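Long-range contact in type II secretion pathway related protein (Escherichia coli, PDB 3SOL), which is the pilotin GspS of the type II secretion system, a lipoprotein-family member that probably binds the secretin subunit and guides it to the outer membrane: residues I13-R26 against E74-F88. Numbering follows the deposited sequence.
Sequences IVSATRYLKMRCNR and EYIKCREFNRRLVPF
Tyr19 meets helix 74-84 at points from CB to OH. Its CB lies 3.9 Å from Phe81 CE2, and CG is equally near that atom, with CD2 only slightly farther. The two rings form an offset edge-to-face pair, Phe81 presenting its edge to the Tyr19 face with the planes at 71°. Further out, CE2 and CZ pass Lys77 CD and Glu74 OE1. At the tip, OH donates to Glu74 OE1 (2.6 Å), on the syn lone pair of that oxygen, and accepts from Lys77 NZ (3.1 Å). Lys77, extended beyond CG, also bridges to Glu74 OE2, so hydroxyl, carboxylate and ammonium brace one another; the ammonium is further held by the carbonyls of Leu67 and Asp70. A phenylalanine in place of Tyr19 would probably keep the ring packing but leave Glu74 OE1 and Lys77 NZ without the hydroxyl that links them.

In this all-helical pilotin domain, the 13-23 part of helix 5-23 and helix 74-84 cross at -125°, their axes 9.8 Å apart at closest approach, and a disulfide staples them where the first helix ends: Cys24 SG to Cys78 SG, chi3 -82°. Inward from it, Ala16 CB sits over the centre of the Phe81 ring in a CH-pi contact. Leu20 reaches Phe81 CB with CD2, while its CD1 presses tightly on Leu85 CD1 at 3.4 Å.

Beyond the helix, Arg26 folds back through bends at chi2 and chi3, bringing NH1 to Asn82 OD1 at 2.9 Å. The acceptor lies in the guanidinium plane, but the donor stands above the amide carbonyl plane. A water joins the same NH1 to Asn82 O, while Asp28 forms a salt bridge with Arg26 NH2.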
# COMPACT_ATOMS: atom_id res chain seq x y z
N ILE A 13 -0.89 -3.34 1.50
CA ILE A 13 -0.33 -2.12 2.07
C ILE A 13 -0.10 -1.05 1.00
O ILE A 13 -0.44 0.12 1.20
CB ILE A 13 0.99 -2.42 2.81
CG1 ILE A 13 0.69 -3.22 4.09
CG2 ILE A 13 1.68 -1.13 3.16
CD1 ILE A 13 1.86 -4.03 4.62
N VAL A 14 0.49 -1.45 -0.12
CA VAL A 14 0.75 -0.52 -1.24
C VAL A 14 -0.55 0.02 -1.86
O VAL A 14 -0.65 1.22 -2.15
CB VAL A 14 1.69 -1.16 -2.28
CG1 VAL A 14 1.73 -0.36 -3.58
CG2 VAL A 14 3.10 -1.30 -1.68
N SER A 15 -1.56 -0.83 -2.06
CA SER A 15 -2.85 -0.38 -2.65
C SER A 15 -3.60 0.56 -1.72
O SER A 15 -4.21 1.52 -2.17
CB SER A 15 -3.75 -1.56 -3.01
OG SER A 15 -4.00 -2.31 -1.84
N ALA A 16 -3.57 0.27 -0.42
CA ALA A 16 -4.19 1.13 0.58
C ALA A 16 -3.52 2.51 0.62
O ALA A 16 -4.18 3.54 0.78
CB ALA A 16 -4.13 0.44 1.97
N THR A 17 -2.20 2.52 0.44
CA THR A 17 -1.44 3.75 0.43
C THR A 17 -1.79 4.56 -0.82
O THR A 17 -1.97 5.79 -0.76
CB THR A 17 0.09 3.45 0.52
OG1 THR A 17 0.34 2.68 1.72
CG2 THR A 17 0.87 4.71 0.58
N ARG A 18 -1.93 3.88 -1.95
CA ARG A 18 -2.45 4.53 -3.18
C ARG A 18 -3.86 5.10 -2.98
O ARG A 18 -4.18 6.22 -3.42
CB ARG A 18 -2.43 3.56 -4.33
CG ARG A 18 -3.03 4.08 -5.60
CD ARG A 18 -2.98 2.96 -6.64
NE ARG A 18 -3.53 3.37 -7.92
CZ ARG A 18 -3.67 2.56 -8.97
NH1 ARG A 18 -3.32 1.28 -8.91
NH2 ARG A 18 -4.17 3.05 -10.11
N TYR A 19 -4.70 4.35 -2.31
CA TYR A 19 -6.05 4.82 -1.99
C TYR A 19 -6.00 6.09 -1.15
O TYR A 19 -6.72 7.04 -1.43
CB TYR A 19 -6.86 3.72 -1.31
CG TYR A 19 -8.34 3.76 -1.66
CD1 TYR A 19 -8.85 2.93 -2.63
CD2 TYR A 19 -9.22 4.63 -1.02
CE1 TYR A 19 -10.19 2.94 -2.97
CE2 TYR A 19 -10.59 4.67 -1.37
CZ TYR A 19 -11.04 3.81 -2.35
OH TYR A 19 -12.36 3.76 -2.73
N LEU A 20 -5.13 6.14 -0.14
CA LEU A 20 -4.99 7.33 0.69
C LEU A 20 -4.56 8.55 -0.11
O LEU A 20 -5.10 9.65 0.08
CB LEU A 20 -3.99 7.08 1.83
CG LEU A 20 -4.50 6.23 2.98
CD1 LEU A 20 -3.41 6.11 4.04
CD2 LEU A 20 -5.81 6.86 3.58
N LYS A 21 -3.61 8.35 -1.01
CA LYS A 21 -3.09 9.43 -1.83
C LYS A 21 -4.12 9.94 -2.83
O LYS A 21 -4.25 11.14 -3.03
CB LYS A 21 -1.84 8.97 -2.57
CG LYS A 21 -0.63 8.87 -1.68
CD LYS A 21 0.50 8.07 -2.36
CE LYS A 21 1.01 8.71 -3.61
NZ LYS A 21 2.06 7.84 -4.22
N MET A 22 -4.83 9.03 -3.47
CA MET A 22 -5.73 9.37 -4.56
C MET A 22 -7.09 9.87 -4.04
O MET A 22 -7.66 10.80 -4.60
CB MET A 22 -5.94 8.14 -5.47
CG MET A 22 -4.72 7.74 -6.29
SD MET A 22 -4.47 8.74 -7.80
CE MET A 22 -6.10 8.82 -8.40
N ARG A 23 -7.60 9.25 -2.99
CA ARG A 23 -9.00 9.46 -2.59
C ARG A 23 -9.19 10.04 -1.20
O ARG A 23 -10.32 10.37 -0.82
CB ARG A 23 -9.73 8.14 -2.73
CG ARG A 23 -9.83 7.80 -4.21
CD ARG A 23 -10.28 6.49 -4.47
NE ARG A 23 -10.40 6.31 -5.93
CZ ARG A 23 -11.52 6.34 -6.62
NH1 ARG A 23 -11.47 6.09 -7.92
NH2 ARG A 23 -12.68 6.62 -6.05
N CYS A 24 -8.08 10.16 -0.45
CA CYS A 24 -8.10 10.63 0.94
C CYS A 24 -7.09 11.75 1.20
O CYS A 24 -6.66 11.95 2.33
CB CYS A 24 -7.86 9.47 1.90
SG CYS A 24 -8.88 8.02 1.57
N ASN A 25 -6.70 12.46 0.14
CA ASN A 25 -5.97 13.69 0.27
C ASN A 25 -4.62 13.62 1.00
O ASN A 25 -4.15 14.62 1.49
CB ASN A 25 -6.87 14.76 0.89
CG ASN A 25 -7.97 15.19 -0.04
OD1 ASN A 25 -7.70 15.50 -1.20
ND2 ASN A 25 -9.20 15.18 0.43
N ARG A 26 -3.97 12.45 0.98
CA ARG A 26 -2.70 12.29 1.70
C ARG A 26 -1.54 12.73 0.82
O ARG A 26 -0.75 11.92 0.31
CB ARG A 26 -2.50 10.87 2.24
CG ARG A 26 -3.45 10.53 3.35
CD ARG A 26 -3.20 11.33 4.65
NE ARG A 26 -1.84 11.24 5.16
CZ ARG A 26 -1.41 10.44 6.14
NH1 ARG A 26 -2.22 9.57 6.74
NH2 ARG A 26 -0.15 10.54 6.55
N GLU A 74 -16.89 6.03 1.27
CA GLU A 74 -15.51 6.39 0.99
C GLU A 74 -14.82 7.01 2.22
O GLU A 74 -13.66 6.72 2.48
CB GLU A 74 -15.45 7.36 -0.19
CG GLU A 74 -15.92 6.79 -1.51
CD GLU A 74 -15.07 5.61 -1.93
OE1 GLU A 74 -13.85 5.78 -1.96
OE2 GLU A 74 -15.65 4.54 -2.21
N TYR A 75 -15.53 7.84 2.99
CA TYR A 75 -14.89 8.50 4.13
C TYR A 75 -14.47 7.45 5.18
O TYR A 75 -13.46 7.64 5.86
CB TYR A 75 -15.75 9.61 4.74
CG TYR A 75 -16.76 9.15 5.76
CD1 TYR A 75 -16.46 9.16 7.13
CD2 TYR A 75 -18.02 8.72 5.38
CE1 TYR A 75 -17.37 8.73 8.09
CE2 TYR A 75 -18.96 8.27 6.35
CZ TYR A 75 -18.61 8.28 7.70
OH TYR A 75 -19.52 7.87 8.63
N ILE A 76 -15.22 6.35 5.30
CA ILE A 76 -14.86 5.29 6.26
C ILE A 76 -13.63 4.54 5.78
O ILE A 76 -12.75 4.19 6.59
CB ILE A 76 -16.06 4.34 6.51
CG1 ILE A 76 -17.09 5.11 7.33
CG2 ILE A 76 -15.64 3.05 7.29
CD1 ILE A 76 -18.44 4.41 7.51
N LYS A 77 -13.54 4.31 4.47
CA LYS A 77 -12.32 3.72 3.88
C LYS A 77 -11.11 4.55 4.26
O LYS A 77 -10.09 4.00 4.72
CB LYS A 77 -12.40 3.65 2.35
CG LYS A 77 -13.49 2.73 1.81
CD LYS A 77 -13.49 2.70 0.30
CE LYS A 77 -14.62 1.87 -0.26
NZ LYS A 77 -14.75 2.01 -1.75
N CYS A 78 -11.23 5.87 4.06
CA CYS A 78 -10.15 6.80 4.42
C CYS A 78 -9.78 6.69 5.90
O CYS A 78 -8.59 6.60 6.25
CB CYS A 78 -10.53 8.22 4.09
SG CYS A 78 -10.73 8.55 2.32
N ARG A 79 -10.79 6.66 6.76
CA ARG A 79 -10.52 6.61 8.21
C ARG A 79 -9.87 5.29 8.63
O ARG A 79 -8.98 5.27 9.47
CB ARG A 79 -11.81 6.88 9.00
CG ARG A 79 -12.22 8.32 8.87
CD ARG A 79 -13.45 8.70 9.62
NE ARG A 79 -13.57 10.16 9.51
CZ ARG A 79 -13.06 11.05 10.35
NH1 ARG A 79 -12.45 10.69 11.48
NH2 ARG A 79 -13.20 12.34 10.06
N GLU A 80 -10.33 4.18 8.04
CA GLU A 80 -9.74 2.87 8.33
C GLU A 80 -8.29 2.79 7.88
O GLU A 80 -7.42 2.34 8.64
CB GLU A 80 -10.58 1.75 7.68
CG GLU A 80 -11.96 1.57 8.32
CD GLU A 80 -11.92 0.85 9.67
OE1 GLU A 80 -10.83 0.60 10.23
OE2 GLU A 80 -13.01 0.54 10.19
N PHE A 81 -8.00 3.25 6.65
CA PHE A 81 -6.64 3.20 6.14
C PHE A 81 -5.69 4.16 6.85
O PHE A 81 -4.56 3.79 7.11
CB PHE A 81 -6.59 3.46 4.64
CG PHE A 81 -7.25 2.40 3.80
CD1 PHE A 81 -7.34 1.09 4.22
CD2 PHE A 81 -7.77 2.74 2.56
CE1 PHE A 81 -7.93 0.13 3.40
CE2 PHE A 81 -8.37 1.79 1.74
CZ PHE A 81 -8.46 0.49 2.16
N ASN A 82 -6.16 5.37 7.17
CA ASN A 82 -5.32 6.33 7.91
C ASN A 82 -4.88 5.80 9.26
O ASN A 82 -3.73 6.00 9.67
CB ASN A 82 -6.01 7.71 8.08
CG ASN A 82 -5.87 8.61 6.87
OD1 ASN A 82 -4.84 8.59 6.18
ND2 ASN A 82 -6.87 9.46 6.62
N ARG A 83 -5.79 5.10 9.95
CA ARG A 83 -5.46 4.46 11.22
C ARG A 83 -4.51 3.29 11.06
O ARG A 83 -3.49 3.17 11.77
CB ARG A 83 -6.76 4.01 11.92
CG ARG A 83 -6.53 3.38 13.27
CD ARG A 83 -7.83 2.88 13.87
NE ARG A 83 -7.61 2.24 15.17
CZ ARG A 83 -8.05 2.69 16.35
NH1 ARG A 83 -8.78 3.80 16.43
NH2 ARG A 83 -7.78 2.00 17.45
N ARG A 84 -4.83 2.40 10.13
CA ARG A 84 -4.11 1.13 9.99
C ARG A 84 -2.70 1.26 9.40
O ARG A 84 -1.82 0.48 9.75
CB ARG A 84 -4.93 0.16 9.15
CG ARG A 84 -6.24 -0.22 9.82
CD ARG A 84 -6.30 -1.67 10.23
NE ARG A 84 -7.54 -2.00 10.95
CZ ARG A 84 -8.77 -1.94 10.42
NH1 ARG A 84 -8.96 -1.57 9.16
NH2 ARG A 84 -9.83 -2.26 11.17
N LEU A 85 -2.48 2.25 8.54
CA LEU A 85 -1.20 2.39 7.84
C LEU A 85 -0.13 3.18 8.63
O LEU A 85 0.97 3.43 8.12
CB LEU A 85 -1.41 3.01 6.46
CG LEU A 85 -2.08 2.10 5.42
CD1 LEU A 85 -2.41 2.86 4.15
CD2 LEU A 85 -1.15 0.96 5.08
N VAL A 86 -0.43 3.53 9.87
CA VAL A 86 0.48 4.37 10.65
C VAL A 86 1.90 3.79 10.66
O VAL A 86 2.85 4.51 10.36
CB VAL A 86 -0.07 4.62 12.10
CG1 VAL A 86 0.99 5.23 12.99
CG2 VAL A 86 -1.30 5.54 12.05
N PRO A 87 2.05 2.48 10.96
CA PRO A 87 3.39 1.89 10.90
C PRO A 87 4.10 1.98 9.53
O PRO A 87 5.27 2.39 9.48
CB PRO A 87 3.14 0.43 11.28
CG PRO A 87 1.91 0.47 12.11
CD PRO A 87 1.06 1.53 11.49
N PHE A 88 3.42 1.60 8.45
CA PHE A 88 4.02 1.65 7.11
C PHE A 88 4.37 3.08 6.71
O PHE A 88 5.44 3.33 6.16
CB PHE A 88 3.08 1.03 6.07
CG PHE A 88 3.67 0.97 4.67
CD1 PHE A 88 4.82 0.22 4.42
CD2 PHE A 88 3.05 1.62 3.61
CE1 PHE A 88 5.37 0.14 3.13
CE2 PHE A 88 3.59 1.54 2.31
CZ PHE A 88 4.75 0.80 2.08
O HOH W 1 -13.28 7.96 -3.44
O HOH W 2 -7.91 10.89 4.81
O HOH W 3 -1.76 7.74 8.95